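Local coordinates for protein betaine aldehyde dehydrogenase (Staphylococcus aureus subsp. aureus COL, PDB 4QTO) that probably oxidises betaine aldehyde to glycine betaine, using NAD+ as the electron acceptor, at residues 399-405 / 418-423. Residues are numbered along the deposited sequence; the frame is centred on the assembly and turned at random. Where two conformers were deposited one is given.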
loop_
_atom_site.group_PDB
_atom_site.type_symbol
_atom_site.label_atom_id
_atom_site.label_comp_id
_atom_site.label_asym_id
_atom_site.label_seq_id
_atom_site.Cartn_x
_atom_site.Cartn_y
_atom_site.Cartn_z
ATOM N N THR A 399 24.123 34.008 -18.123
ATOM C CA THR A 399 23.808 34.294 -19.508
ATOM C C THR A 399 22.348 34.063 -19.850
ATOM O O THR A 399 21.730 33.103 -19.354
ATOM C CB THR A 399 24.676 33.341 -20.366
ATOM O OG1 THR A 399 26.066 33.520 -20.035
ATOM C CG2 THR A 399 24.476 33.529 -21.848
ATOM N N VAL A 400 21.784 34.942 -20.686
ATOM C CA VAL A 400 20.416 34.784 -21.187
ATOM C C VAL A 400 20.504 34.782 -22.726
ATOM O O VAL A 400 21.100 35.686 -23.331
ATOM C CB VAL A 400 19.475 35.927 -20.772
ATOM C CG1 VAL A 400 18.072 35.692 -21.334
ATOM C CG2 VAL A 400 19.437 36.066 -19.256
ATOM N N ILE A 401 19.927 33.747 -23.330
ATOM C CA ILE A 401 19.891 33.602 -24.782
ATOM C C ILE A 401 18.442 33.786 -25.247
ATOM O O ILE A 401 17.542 33.104 -24.774
ATOM C CB ILE A 401 20.464 32.238 -25.217
ATOM C CG1 ILE A 401 21.932 32.139 -24.747
ATOM C CG2 ILE A 401 20.368 32.074 -26.722
ATOM C CD1 ILE A 401 22.648 30.840 -25.089
ATOM N N THR A 402 18.245 34.702 -26.189
ATOM C CA THR A 402 16.929 35.039 -26.720
ATOM C C THR A 402 16.836 34.803 -28.229
ATOM O O THR A 402 17.812 34.429 -28.876
ATOM C CB THR A 402 16.591 36.509 -26.429
ATOM O OG1 THR A 402 17.578 37.356 -27.022
ATOM C CG2 THR A 402 16.534 36.778 -24.934
ATOM N N ASN A 403 15.640 35.017 -28.785
ATOM C CA ASN A 403 15.444 34.869 -30.246
ATOM C C ASN A 403 15.849 33.442 -30.684
ATOM O O ASN A 403 16.592 33.252 -31.658
ATOM C CB ASN A 403 16.208 35.935 -31.036
ATOM C CG ASN A 403 15.695 36.095 -32.462
ATOM O OD1 ASN A 403 14.537 35.818 -32.747
ATOM N ND2 ASN A 403 16.558 36.582 -33.358
ATOM N N CYS A 404 15.414 32.459 -29.907
ATOM C CA CYS A 404 15.711 31.059 -30.219
ATOM C C CYS A 404 14.422 30.241 -30.399
ATOM O O CYS A 404 13.311 30.749 -30.178
ATOM C CB CYS A 404 16.795 30.408 -29.311
ATOM S SG CYS A 404 17.050 30.768 -27.569
ATOM N N ASP A 405 14.561 29.032 -30.933
ATOM C CA ASP A 405 13.422 28.191 -31.178
ATOM C C ASP A 405 13.792 26.749 -30.991
ATOM O O ASP A 405 14.953 26.383 -30.924
ATOM C CB ASP A 405 12.828 28.443 -32.550
ATOM C CG ASP A 405 13.681 27.929 -33.643
ATOM O OD1 ASP A 405 13.595 26.719 -33.939
ATOM O OD2 ASP A 405 14.352 28.757 -34.307
ATOM N N PRO A 418 25.616 28.322 -16.448
ATOM C CA PRO A 418 24.770 29.436 -15.991
ATOM C C PRO A 418 24.161 30.129 -17.181
ATOM O O PRO A 418 24.497 31.276 -17.506
ATOM C CB PRO A 418 25.744 30.313 -15.230
ATOM C CG PRO A 418 27.054 30.065 -15.889
ATOM C CD PRO A 418 27.055 28.636 -16.346
ATOM N N VAL A 419 23.290 29.398 -17.854
ATOM C CA VAL A 419 22.727 29.828 -19.129
ATOM C C VAL A 419 21.280 29.391 -19.215
ATOM O O VAL A 419 20.964 28.224 -18.914
ATOM C CB VAL A 419 23.458 29.105 -20.284
ATOM C CG1 VAL A 419 22.900 29.490 -21.644
ATOM C CG2 VAL A 419 24.968 29.341 -20.237
ATOM N N VAL A 420 20.427 30.307 -19.639
ATOM C CA VAL A 420 19.023 30.000 -19.934
ATOM C C VAL A 420 18.693 30.482 -21.335
ATOM O O VAL A 420 19.305 31.421 -21.839
ATOM C CB VAL A 420 18.031 30.652 -18.942
ATOM C CG1 VAL A 420 18.393 30.279 -17.506
ATOM C CG2 VAL A 420 17.982 32.163 -19.073
ATOM N N THR A 421 17.742 29.800 -21.979
ATOM C CA THR A 421 17.179 30.235 -23.258
ATOM C C THR A 421 15.757 30.701 -22.961
ATOM O O THR A 421 15.149 30.243 -21.978
ATOM C CB THR A 421 17.105 29.107 -24.321
ATOM O OG1 THR A 421 16.422 27.957 -23.783
ATOM C CG2 THR A 421 18.482 28.703 -24.768
ATOM N N VAL A 422 15.228 31.577 -23.795
ATOM C CA VAL A 422 13.876 32.081 -23.654
ATOM C C VAL A 422 13.136 31.897 -24.978
ATOM O O VAL A 422 13.582 32.418 -26.018
ATOM C CB VAL A 422 13.835 33.581 -23.247
ATOM C CG1 VAL A 422 12.399 34.022 -22.988
ATOM C CG2 VAL A 422 14.665 33.827 -21.976
ATOM N N GLU A 423 12.001 31.211 -24.931
ATOM C CA GLU A 423 11.138 30.997 -26.086
ATOM C C GLU A 423 9.769 31.496 -25.723
ATOM O O GLU A 423 9.354 31.373 -24.558
ATOM C CB GLU A 423 10.969 29.509 -26.409
ATOM C CG GLU A 423 12.173 28.832 -27.043
ATOM C CD GLU A 423 12.087 27.326 -26.866
ATOM O OE1 GLU A 423 11.551 26.628 -27.747
ATOM O OE2 GLU A 423 12.430 26.872 -25.753
HETATM O O HOH W 1 13.475 35.091 -26.883
HETATM O O HOH W 2 12.836 33.267 -28.535
#
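Val422 O has two waters around it, each 2.8 Å away, one bridging to Asn403 N and the other to Cys404 N; neither proton is assured to it, since each water has more acceptors in reach than protons. Where segment 399-405 turns away from its partner, the water on Asn403 N stands in for the next direct bond of the parallel ladder, and the other ties in Cys404 N. Before that point the bonds are direct: Ile401 N donates to Val420 O at 2.8 Å, and Val422 N lies nearly in line with the Ile401 carbonyl, though its N-H points off that line (N-H...O 136°). Thr399 O, which also accepts from the hydroxyl of Tyr306, receives Val420 N with the donor tilted 28° from the carbonyl plane.

On one face Val400 CG1 reaches Val422 CG2 at 3.9 Å, while Val400 and Val420 lie side by side. On the other, Ile401 holds CG1 beside its own N (chi1 -60°) and runs extended, which brings CD1 obliquely onto Val419 CG1 at 3.7 Å.

Glu423 turns its carboxylate to a salt bridge with Arg318. In the mostly parallel sheet of the aldehyde dehydrogenase catalytic domain, antiparallel strand 377-380 flanks 399-402 and parallel strand 318-322 flanks 419-425; helix 409-412 packs against Ile401 and Thr421 through Ile410, and helix 323-337 covers Val400 and Val422.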